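Local coordinates for protein soluble lytic murein transglycosylase (Escherichia coli, PDB 1QSA) that cleaves the glycosidic bonds between N-acetylmuramic acid and N-acetylglucosamine in peptidoglycan, forming a 1,6-anhydro bond in the muramic acid product, at residues T306-L311 with Y323-L328; K318-Y323 with F575-P580; Q347-Y352 with K440-L445. All coordinates share one frame; numbering follows the deposited sequence. Where two conformers were deposited one is given.

Contact 1: T306-L311 with Y323-L328; sequences TWLARL and YWQADL
L308, on helix 301-310, carries this contact almost alone, reaching to the middle of helix 319-331 against W324, Q325 and L328. Just before it, W307 turns its indole to helix 285-298, where it packs on R291. The side chain of L308 sets out toward helix 319-331, and CD1 does all the touching. This methyl rests on the helix backbone, with L308 CD1 3.9 Å from Q325 N and L308 CD1 4.2 Å from the carbonyl carbon C of W324. It also comes 4.2 Å from CB of Q325, the aliphatic root of a side chain that starts out along the flank of the helix. Farther along, L308 CD1 meets L328 CD1 at 4.3 Å, one methyl against another a helical turn beyond W324. W324 sets out toward L308 but then swings its indole aside, where NE1 bonds to Y352 OH, and CD2 of Y323 lies 3.7 Å above the indole, over its centre. L311 packs on I288 and E289 of helix 285-298. The axes of segments 306-310 and 323-328 pass 11.0 Å apart, and leucine suits the place because it is long enough for CD1 to cross that gap and reach the opposite backbone. L304, one turn earlier, adds to the same seam by touching W324 and L328. Two consecutive helices, their segments 306-310 and 323-328 running at 139° to each other, joined by a short connection, with L308 laid on the facing backbone and L328 beside it, form the antiparallel helical pairing from which the alpha-superhelix of this enzyme is built.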
loop_
_atom_site.group_PDB
_atom_site.type_symbol
_atom_site.label_atom_id
_atom_site.label_comp_id
_atom_site.label_asym_id
_atom_site.label_seq_id
_atom_site.Cartn_x
_atom_site.Cartn_y
_atom_site.Cartn_z
ATOM N N THR A 306 -29.983 6.340 -13.579
ATOM C CA THR A 306 -30.633 5.821 -12.381
ATOM C C THR A 306 -29.701 5.675 -11.178
ATOM O O THR A 306 -29.981 6.178 -10.088
ATOM C CB THR A 306 -31.262 4.443 -12.652
ATOM O OG1 THR A 306 -32.298 4.581 -13.631
ATOM C CG2 THR A 306 -31.843 3.831 -11.360
ATOM N N TRP A 307 -28.588 4.982 -11.389
ATOM C CA TRP A 307 -27.639 4.724 -10.316
ATOM C C TRP A 307 -26.786 5.911 -9.845
ATOM O O TRP A 307 -26.490 6.022 -8.659
ATOM C CB TRP A 307 -26.818 3.476 -10.656
ATOM C CG TRP A 307 -27.706 2.253 -10.727
ATOM C CD1 TRP A 307 -28.077 1.576 -11.853
ATOM C CD2 TRP A 307 -28.389 1.616 -9.633
ATOM N NE1 TRP A 307 -28.953 0.563 -11.531
ATOM C CE2 TRP A 307 -29.162 0.565 -10.176
ATOM C CE3 TRP A 307 -28.425 1.835 -8.244
ATOM C CZ2 TRP A 307 -29.960 -0.268 -9.383
ATOM C CZ3 TRP A 307 -29.216 1.008 -7.455
ATOM C CH2 TRP A 307 -29.973 -0.032 -8.028
ATOM N N LEU A 308 -26.420 6.815 -10.751
ATOM C CA LEU A 308 -25.644 7.993 -10.348
ATOM C C LEU A 308 -26.494 8.829 -9.388
ATOM O O LEU A 308 -25.981 9.424 -8.436
ATOM C CB LEU A 308 -25.289 8.855 -11.555
ATOM C CG LEU A 308 -23.840 9.153 -11.962
ATOM C CD1 LEU A 308 -23.668 10.648 -12.076
ATOM C CD2 LEU A 308 -22.804 8.548 -11.020
ATOM N N ALA A 309 -27.803 8.858 -9.642
ATOM C CA ALA A 309 -28.729 9.613 -8.805
ATOM C C ALA A 309 -28.931 8.989 -7.423
ATOM O O ALA A 309 -29.351 9.680 -6.490
ATOM C CB ALA A 309 -30.083 9.774 -9.528
ATOM N N ARG A 310 -28.649 7.690 -7.286
ATOM C CA ARG A 310 -28.802 7.003 -5.997
ATOM C C ARG A 310 -27.621 7.248 -5.053
ATOM O O ARG A 310 -27.688 6.917 -3.867
ATOM C CB ARG A 310 -28.983 5.488 -6.184
ATOM C CG ARG A 310 -30.177 5.085 -7.035
ATOM C CD ARG A 310 -31.477 5.481 -6.385
ATOM N NE ARG A 310 -31.709 4.769 -5.128
ATOM C CZ ARG A 310 -32.807 4.911 -4.391
ATOM N NH1 ARG A 310 -33.767 5.740 -4.784
ATOM N NH2 ARG A 310 -32.948 4.231 -3.260
ATOM N N LEU A 311 -26.531 7.793 -5.582
ATOM C CA LEU A 311 -25.361 8.089 -4.754
ATOM C C LEU A 311 -25.690 9.178 -3.746
ATOM O O LEU A 311 -26.466 10.093 -4.044
ATOM C CB LEU A 311 -24.213 8.599 -5.619
ATOM C CG LEU A 311 -23.508 7.571 -6.502
ATOM C CD1 LEU A 311 -22.635 8.285 -7.509
ATOM C CD2 LEU A 311 -22.698 6.634 -5.618
ATOM N N TYR A 323 -17.755 14.114 -13.534
ATOM C CA TYR A 323 -17.558 13.936 -14.973
ATOM C C TYR A 323 -18.720 13.160 -15.578
ATOM O O TYR A 323 -19.241 13.551 -16.621
ATOM C CB TYR A 323 -16.251 13.189 -15.307
ATOM C CG TYR A 323 -16.143 12.909 -16.807
ATOM C CD1 TYR A 323 -15.699 13.895 -17.694
ATOM C CD2 TYR A 323 -16.564 11.685 -17.341
ATOM C CE1 TYR A 323 -15.690 13.673 -19.079
ATOM C CE2 TYR A 323 -16.557 11.454 -18.711
ATOM C CZ TYR A 323 -16.122 12.447 -19.573
ATOM O OH TYR A 323 -16.117 12.221 -20.919
ATOM N N TRP A 324 -19.134 12.070 -14.935
ATOM C CA TRP A 324 -20.226 11.274 -15.512
ATOM C C TRP A 324 -21.571 11.992 -15.465
ATOM O O TRP A 324 -22.441 11.747 -16.309
ATOM C CB TRP A 324 -20.242 9.850 -14.950
ATOM C CG TRP A 324 -19.076 9.051 -15.514
ATOM C CD1 TRP A 324 -17.932 8.680 -14.849
ATOM C CD2 TRP A 324 -18.892 8.639 -16.879
ATOM N NE1 TRP A 324 -17.045 8.086 -15.719
ATOM C CE2 TRP A 324 -17.603 8.045 -16.969
ATOM C CE3 TRP A 324 -19.687 8.721 -18.036
ATOM C CZ2 TRP A 324 -17.090 7.538 -18.168
ATOM C CZ3 TRP A 324 -19.173 8.210 -19.237
ATOM C CH2 TRP A 324 -17.882 7.626 -19.289
ATOM N N GLN A 325 -21.709 12.942 -14.543
ATOM C CA GLN A 325 -22.933 13.749 -14.488
ATOM C C GLN A 325 -22.907 14.658 -15.722
ATOM O O GLN A 325 -23.924 14.842 -16.394
ATOM C CB GLN A 325 -22.964 14.601 -13.218
ATOM C CG GLN A 325 -24.220 15.466 -13.096
ATOM C CD GLN A 325 -25.492 14.642 -13.020
ATOM O OE1 GLN A 325 -26.071 14.266 -14.044
ATOM N NE2 GLN A 325 -25.933 14.353 -11.801
ATOM N N ALA A 326 -21.730 15.219 -16.010
ATOM C CA ALA A 326 -21.541 16.077 -17.174
ATOM C C ALA A 326 -21.812 15.271 -18.447
ATOM O O ALA A 326 -22.434 15.772 -19.379
ATOM C CB ALA A 326 -20.131 16.626 -17.192
ATOM N N ASP A 327 -21.339 14.022 -18.480
ATOM C CA ASP A 327 -21.548 13.147 -19.641
ATOM C C ASP A 327 -23.049 12.941 -19.919
ATOM O O ASP A 327 -23.494 13.017 -21.066
ATOM C CB ASP A 327 -20.860 11.802 -19.407
ATOM C CG ASP A 327 -20.971 10.872 -20.605
ATOM O OD1 ASP A 327 -20.172 11.013 -21.559
ATOM O OD2 ASP A 327 -21.864 10.009 -20.589
ATOM N N LEU A 328 -23.818 12.706 -18.859
ATOM C CA LEU A 328 -25.271 12.527 -18.981
ATOM C C LEU A 328 -25.944 13.817 -19.468
ATOM O O LEU A 328 -26.790 13.786 -20.374
ATOM C CB LEU A 328 -25.872 12.141 -17.632
ATOM C CG LEU A 328 -25.587 10.742 -17.091
ATOM C CD1 LEU A 328 -26.103 10.660 -15.664
ATOM C CD2 LEU A 328 -26.244 9.687 -17.997
#

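Contact 2: K318-Y323 with F575-P580; sequences KDEWRY and FVESIP
The indole of W321 has E320 over one face and the carboxylate of E577 approaching its six-membered ring from across the contact. CG of E320, the preceding residue, stands 3.4 Å above the centre of the indole. E577 arrives obliquely, its carboxylate plane tilted 66° to the ring, with OE2 4.1 Å from W321 CH2. At the pyrrole end, NE1 of W321 bonds to E289 OE2. This is a domain interface: helix 319-331 belongs to the alpha-superhelix, and helix 572-578 to the C-terminal part of the chain, which carries the lysozyme-like transglycosylase fold.

E320 touches E577 with carbon rather than with its charge. Its first torsion (chi1 59°) folds CG over the indole, while E320 CB, pointing toward helix 572-578, lies 3.6 Å from E577 OE1. The two carboxylates still come fairly near, E320 OE2 lying 4.6 Å from E577 OE2, so their like charges would be expected to disfavour each other somewhat.

K589 and R293 would be expected to offset this. E577 is buried, yet its OE1 takes a salt bridge from K589 and a hydrogen bond from Y352 OH, while OE2 is paired with R293. A glutamate suits the place because its chain is long enough to leave helix 572-578 and bring both oxygens among these donors, and its methylenes can lie against an aromatic rim. The bend at chi2 (57°) brings OE1 beside E320 CB and OE2 beside the indole, and CG of E577 packs on the same ring, 4.2 Å from W321 CZ3.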
loop_
_atom_site.group_PDB
_atom_site.type_symbol
_atom_site.label_atom_id
_atom_site.label_comp_id
_atom_site.label_asym_id
_atom_site.label_seq_id
_atom_site.Cartn_x
_atom_site.Cartn_y
_atom_site.Cartn_z
ATOM N N LYS A 318 -17.141 13.566 -5.833
ATOM C CA LYS A 318 -15.951 12.958 -6.440
ATOM C C LYS A 318 -15.776 13.289 -7.923
ATOM O O LYS A 318 -16.761 13.371 -8.672
ATOM C CB LYS A 318 -15.958 11.443 -6.224
ATOM C CG LYS A 318 -15.951 11.022 -4.753
ATOM C CD LYS A 318 -16.050 9.506 -4.620
ATOM C CE LYS A 318 -16.128 9.075 -3.169
ATOM N NZ LYS A 318 -16.283 7.585 -3.015
ATOM N N ASP A 319 -14.519 13.481 -8.333
ATOM C CA ASP A 319 -14.173 13.804 -9.720
ATOM C C ASP A 319 -14.917 12.935 -10.725
ATOM O O ASP A 319 -15.526 13.446 -11.662
ATOM C CB ASP A 319 -12.681 13.567 -9.983
ATOM C CG ASP A 319 -11.800 14.665 -9.438
ATOM O OD1 ASP A 319 -12.308 15.617 -8.804
ATOM O OD2 ASP A 319 -10.576 14.567 -9.667
ATOM N N GLU A 320 -14.807 11.622 -10.555
ATOM C CA GLU A 320 -15.451 10.690 -11.471
ATOM C C GLU A 320 -16.952 10.898 -11.639
ATOM O O GLU A 320 -17.454 10.904 -12.768
ATOM C CB GLU A 320 -15.165 9.226 -11.091
ATOM C CG GLU A 320 -15.622 8.793 -9.686
ATOM C CD GLU A 320 -14.519 8.835 -8.662
ATOM O OE1 GLU A 320 -13.669 9.748 -8.726
ATOM O OE2 GLU A 320 -14.522 7.978 -7.752
ATOM N N TRP A 321 -17.661 11.119 -10.532
ATOM C CA TRP A 321 -19.107 11.274 -10.611
ATOM C C TRP A 321 -19.521 12.629 -11.168
ATOM O O TRP A 321 -20.596 12.755 -11.759
ATOM C CB TRP A 321 -19.769 10.933 -9.281
ATOM C CG TRP A 321 -19.340 9.577 -8.741
ATOM C CD1 TRP A 321 -19.113 9.267 -7.435
ATOM C CD2 TRP A 321 -19.039 8.377 -9.496
ATOM N NE1 TRP A 321 -18.682 7.962 -7.319
ATOM C CE2 TRP A 321 -18.630 7.391 -8.566
ATOM C CE3 TRP A 321 -19.062 8.047 -10.863
ATOM C CZ2 TRP A 321 -18.244 6.092 -8.953
ATOM C CZ3 TRP A 321 -18.676 6.750 -11.251
ATOM C CH2 TRP A 321 -18.273 5.791 -10.293
ATOM N N ARG A 322 -18.677 13.641 -10.977
ATOM C CA ARG A 322 -18.957 14.947 -11.564
ATOM C C ARG A 322 -18.799 14.820 -13.089
ATOM O O ARG A 322 -19.640 15.308 -13.856
ATOM C CB ARG A 322 -18.010 16.008 -11.012
ATOM C CG ARG A 322 -18.300 16.350 -9.560
ATOM C CD ARG A 322 -17.233 17.249 -8.981
ATOM N NE ARG A 322 -17.251 18.581 -9.578
ATOM C CZ ARG A 322 -16.205 19.403 -9.606
ATOM N NH1 ARG A 322 -15.039 19.029 -9.097
ATOM N NH2 ARG A 322 -16.319 20.598 -10.171
ATOM N N TYR A 323 -17.755 14.114 -13.534
ATOM C CA TYR A 323 -17.558 13.936 -14.973
ATOM C C TYR A 323 -18.720 13.160 -15.578
ATOM O O TYR A 323 -19.241 13.551 -16.621
ATOM C CB TYR A 323 -16.251 13.189 -15.307
ATOM C CG TYR A 323 -16.143 12.909 -16.807
ATOM C CD1 TYR A 323 -15.699 13.895 -17.694
ATOM C CD2 TYR A 323 -16.564 11.685 -17.341
ATOM C CE1 TYR A 323 -15.690 13.673 -19.079
ATOM C CE2 TYR A 323 -16.557 11.454 -18.711
ATOM C CZ TYR A 323 -16.122 12.447 -19.573
ATOM O OH TYR A 323 -16.117 12.221 -20.919
ATOM N N PHE A 575 -14.457 2.565 -19.946
ATOM C CA PHE A 575 -13.687 1.332 -19.750
ATOM C C PHE A 575 -12.747 1.475 -18.527
ATOM O O PHE A 575 -12.703 0.601 -17.676
ATOM C CB PHE A 575 -12.894 0.953 -20.995
ATOM C CG PHE A 575 -12.189 -0.361 -20.866
ATOM C CD1 PHE A 575 -12.858 -1.558 -21.124
ATOM C CD2 PHE A 575 -10.879 -0.415 -20.399
ATOM C CE1 PHE A 575 -12.218 -2.788 -20.906
ATOM C CE2 PHE A 575 -10.235 -1.630 -20.179
ATOM C CZ PHE A 575 -10.915 -2.816 -20.435
ATOM N N VAL A 576 -12.053 2.606 -18.416
ATOM C CA VAL A 576 -11.157 2.825 -17.272
ATOM C C VAL A 576 -11.941 2.833 -15.954
ATOM O O VAL A 576 -11.588 2.128 -14.999
ATOM C CB VAL A 576 -10.403 4.175 -17.404
ATOM C CG1 VAL A 576 -9.645 4.517 -16.089
ATOM C CG2 VAL A 576 -9.419 4.108 -18.561
ATOM N N GLU A 577 -13.038 3.587 -15.920
ATOM C CA GLU A 577 -13.824 3.711 -14.699
ATOM C C GLU A 577 -14.510 2.426 -14.253
ATOM O O GLU A 577 -14.723 2.218 -13.055
ATOM C CB GLU A 577 -14.860 4.837 -14.832
ATOM C CG GLU A 577 -15.478 5.216 -13.490
ATOM C CD GLU A 577 -14.426 5.630 -12.476
ATOM O OE1 GLU A 577 -13.603 6.497 -12.794
ATOM O OE2 GLU A 577 -14.398 5.084 -11.361
ATOM N N SER A 578 -14.852 1.567 -15.213
ATOM C CA SER A 578 -15.539 0.316 -14.915
ATOM C C SER A 578 -14.628 -0.877 -14.618
ATOM O O SER A 578 -15.114 -1.970 -14.313
ATOM C CB SER A 578 -16.552 -0.034 -16.021
ATOM O OG SER A 578 -15.914 -0.211 -17.270
ATOM N N ILE A 579 -13.316 -0.688 -14.706
ATOM C CA ILE A 579 -12.380 -1.773 -14.362
ATOM C C ILE A 579 -12.793 -2.205 -12.940
ATOM O O ILE A 579 -12.833 -1.396 -12.019
ATOM C CB ILE A 579 -10.930 -1.272 -14.391
ATOM C CG1 ILE A 579 -10.482 -1.130 -15.858
ATOM C CG2 ILE A 579 -10.020 -2.241 -13.625
ATOM C CD1 ILE A 579 -9.109 -0.450 -16.053
ATOM N N PRO A 580 -13.133 -3.490 -12.764
ATOM C CA PRO A 580 -13.576 -3.990 -11.456
ATOM C C PRO A 580 -12.604 -4.078 -10.292
ATOM O O PRO A 580 -13.044 -4.163 -9.151
ATOM C CB PRO A 580 -14.212 -5.338 -11.794
ATOM C CG PRO A 580 -13.447 -5.797 -12.974
ATOM C CD PRO A 580 -13.202 -4.541 -13.798
#

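Contact 3: Q347-Y352 with K440-L445; sequences QQRGFY and KLWDHL. With SO4 (sulfate ion), chain B.
R349 and D443 form a salt bridge, NH1 donating to OD1 at 3.1 Å with an N-H...O angle of 153°. It joins the loop before helix 351-359 of the alpha-superhelix to a type I beta turn, L441 to H444, in the L domain. OD1 lies near the guanidinium plane, but the arginine meets the carboxylate from above its plane, 48° out, so the bond is not a flat two-pronged pairing.

The other donors of R349 look elsewhere: NE makes a weak bond to O3 of a sulfate, 3.4 Å away, and NH2 serves a glycerol. The sulfate, probably from the crystallisation liquor, is also bound by R448 NH1 and Y597 OH, so three side chains share the anion. Arginine fits here because its planar head can offer N-H groups in several directions while a face remains for packing. CB of W442 takes that face, 3.3 Å above the centre of the guanidinium. The bend at chi3 (61°) turns the head out of the extended chain.

The backbone has its own bonds: W442 O accepts from R448 NH1, H444 N closes the turn on L441 O at 3.1 Å, and D443 pairs with the backbone of D369. The aliphatic part of R349 completes the fit, its CD lying 3.3 Å from W442 O and 4.4 Å from CD2 of L445.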
loop_
_atom_site.group_PDB
_atom_site.type_symbol
_atom_site.label_atom_id
_atom_site.label_comp_id
_atom_site.label_asym_id
_atom_site.label_seq_id
_atom_site.Cartn_x
_atom_site.Cartn_y
_atom_site.Cartn_z
ATOM N N GLN A 347 -9.863 22.931 -13.723
ATOM C CA GLN A 347 -9.107 23.785 -12.802
ATOM C C GLN A 347 -8.327 22.949 -11.797
ATOM O O GLN A 347 -7.420 23.457 -11.121
ATOM C CB GLN A 347 -10.048 24.747 -12.075
ATOM C CG GLN A 347 -10.691 25.779 -12.995
ATOM C CD GLN A 347 -11.701 26.672 -12.298
ATOM O OE1 GLN A 347 -12.506 27.338 -12.953
ATOM N NE2 GLN A 347 -11.665 26.698 -10.970
ATOM N N GLN A 348 -8.709 21.680 -11.677
ATOM C CA GLN A 348 -8.090 20.757 -10.732
ATOM C C GLN A 348 -6.969 19.936 -11.342
ATOM O O GLN A 348 -6.698 20.023 -12.538
ATOM C CB GLN A 348 -9.150 19.847 -10.121
ATOM C CG GLN A 348 -10.283 20.606 -9.429
ATOM C CD GLN A 348 -11.489 19.728 -9.121
ATOM O OE1 GLN A 348 -12.610 20.220 -9.026
ATOM N NE2 GLN A 348 -11.265 18.424 -8.962
ATOM N N ARG A 349 -6.332 19.121 -10.507
ATOM C CA ARG A 349 -5.203 18.299 -10.927
ATOM C C ARG A 349 -5.607 16.835 -11.073
ATOM O O ARG A 349 -6.429 16.345 -10.307
ATOM C CB ARG A 349 -4.096 18.431 -9.864
ATOM C CG ARG A 349 -2.794 17.719 -10.153
ATOM C CD ARG A 349 -1.881 17.736 -8.903
ATOM N NE ARG A 349 -2.513 17.037 -7.781
ATOM C CZ ARG A 349 -3.113 17.635 -6.758
ATOM N NH1 ARG A 349 -3.115 18.958 -6.656
ATOM N NH2 ARG A 349 -3.675 16.907 -5.808
ATOM N N GLY A 350 -5.068 16.155 -12.079
ATOM C CA GLY A 350 -5.349 14.737 -12.213
ATOM C C GLY A 350 -6.037 14.190 -13.443
ATOM O O GLY A 350 -6.278 14.893 -14.419
ATOM N N PHE A 351 -6.319 12.895 -13.373
ATOM C CA PHE A 351 -6.946 12.155 -14.460
ATOM C C PHE A 351 -8.228 12.778 -15.012
ATOM O O PHE A 351 -8.268 13.131 -16.188
ATOM C CB PHE A 351 -7.211 10.712 -14.035
ATOM C CG PHE A 351 -7.877 9.878 -15.095
ATOM C CD1 PHE A 351 -7.142 9.345 -16.149
ATOM C CD2 PHE A 351 -9.247 9.618 -15.032
ATOM C CE1 PHE A 351 -7.771 8.562 -17.117
ATOM C CE2 PHE A 351 -9.878 8.841 -15.987
ATOM C CZ PHE A 351 -9.138 8.310 -17.035
ATOM N N TYR A 352 -9.260 12.912 -14.182
ATOM C CA TYR A 352 -10.523 13.483 -14.678
ATOM C C TYR A 352 -10.404 14.921 -15.185
ATOM O O TYR A 352 -11.042 15.272 -16.178
ATOM C CB TYR A 352 -11.678 13.244 -13.709
ATOM C CG TYR A 352 -12.326 11.902 -13.961
ATOM C CD1 TYR A 352 -13.139 11.720 -15.073
ATOM C CD2 TYR A 352 -12.106 10.812 -13.111
ATOM C CE1 TYR A 352 -13.725 10.495 -15.345
ATOM C CE2 TYR A 352 -12.687 9.565 -13.372
ATOM C CZ TYR A 352 -13.500 9.425 -14.499
ATOM O OH TYR A 352 -14.093 8.238 -14.813
ATOM N N LYS A 440 3.156 17.030 1.071
ATOM C CA LYS A 440 1.894 17.091 0.322
ATOM C C LYS A 440 1.957 18.221 -0.703
ATOM O O LYS A 440 0.992 18.959 -0.893
ATOM C CB LYS A 440 0.697 17.275 1.269
ATOM C CG LYS A 440 0.496 16.126 2.232
ATOM C CD LYS A 440 -0.686 16.385 3.158
ATOM C CE LYS A 440 -0.895 15.224 4.123
ATOM N NZ LYS A 440 -1.216 13.954 3.399
ATOM N N LEU A 441 3.109 18.327 -1.366
ATOM C CA LEU A 441 3.389 19.352 -2.375
ATOM C C LEU A 441 2.885 18.831 -3.713
ATOM O O LEU A 441 3.646 18.697 -4.676
ATOM C CB LEU A 441 4.912 19.586 -2.438
ATOM C CG LEU A 441 5.604 19.885 -1.096
ATOM C CD1 LEU A 441 7.134 19.889 -1.281
ATOM C CD2 LEU A 441 5.125 21.219 -0.564
ATOM N N TRP A 442 1.576 18.603 -3.786
ATOM C CA TRP A 442 0.970 18.007 -4.967
ATOM C C TRP A 442 1.079 18.786 -6.261
ATOM O O TRP A 442 1.000 18.200 -7.342
ATOM C CB TRP A 442 -0.488 17.639 -4.676
ATOM C CG TRP A 442 -0.706 16.829 -3.404
ATOM C CD1 TRP A 442 -1.676 17.040 -2.458
ATOM C CD2 TRP A 442 0.043 15.687 -2.956
ATOM N NE1 TRP A 442 -1.575 16.104 -1.454
ATOM C CE2 TRP A 442 -0.531 15.261 -1.734
ATOM C CE3 TRP A 442 1.143 14.982 -3.466
ATOM C CZ2 TRP A 442 -0.041 14.165 -1.018
ATOM C CZ3 TRP A 442 1.631 13.889 -2.752
ATOM C CH2 TRP A 442 1.038 13.495 -1.541
ATOM N N ASP A 443 1.230 20.106 -6.163
ATOM C CA ASP A 443 1.352 20.932 -7.353
ATOM C C ASP A 443 2.798 21.241 -7.749
ATOM O O ASP A 443 3.024 21.935 -8.742
ATOM C CB ASP A 443 0.528 22.220 -7.218
ATOM C CG ASP A 443 -0.966 21.952 -7.143
ATOM O OD1 ASP A 443 -1.489 21.198 -7.990
ATOM O OD2 ASP A 443 -1.626 22.493 -6.229
ATOM N N HIS A 444 3.773 20.738 -6.982
ATOM C CA HIS A 444 5.194 20.922 -7.332
ATOM C C HIS A 444 5.537 19.792 -8.314
ATOM O O HIS A 444 6.351 18.903 -8.032
ATOM C CB HIS A 444 6.081 20.825 -6.087
ATOM C CG HIS A 444 6.092 22.067 -5.258
ATOM N ND1 HIS A 444 4.971 22.544 -4.609
ATOM C CD2 HIS A 444 7.089 22.938 -4.971
ATOM C CE1 HIS A 444 5.279 23.653 -3.957
ATOM N NE2 HIS A 444 6.556 23.913 -4.164
ATOM N N LEU A 445 4.923 19.851 -9.489
ATOM C CA LEU A 445 5.079 18.794 -10.480
ATOM C C LEU A 445 6.478 18.415 -10.937
ATOM O O LEU A 445 6.743 17.233 -11.177
ATOM C CB LEU A 445 4.167 19.044 -11.693
ATOM C CG LEU A 445 2.668 19.161 -11.395
ATOM C CD1 LEU A 445 1.892 19.316 -12.714
ATOM C CD2 LEU A 445 2.171 17.951 -10.614
HETATM S S SO4 B . -1.932 13.587 -9.582
HETATM O O1 SO4 B . -2.244 13.009 -10.904
HETATM O O2 SO4 B . -1.140 14.820 -9.762
HETATM O O3 SO4 B . -3.203 13.907 -8.910
HETATM O O4 SO4 B . -1.184 12.625 -8.753
#

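In the fold
Contacts 1 and 2 are buried and use the same helix, 319-331: one side of it packs on its sequence neighbour 301-310 through a leucine methyl laid on its backbone, while its first turn meets helix 572-578 from far along the chain. Contact 3 is partly buried and lies in loops, where a salt bridge and a bound sulfate take over from hydrocarbon packing. Contact 2 stands between these extremes, with buried carboxylate and indole together. Y352 lies in the first segment of contact 3, and its hydroxyl, already bonded to W324 and E577, thereby links all three. Q348 OE1 of contact 3 accepts from R322 NH1 of contact 2.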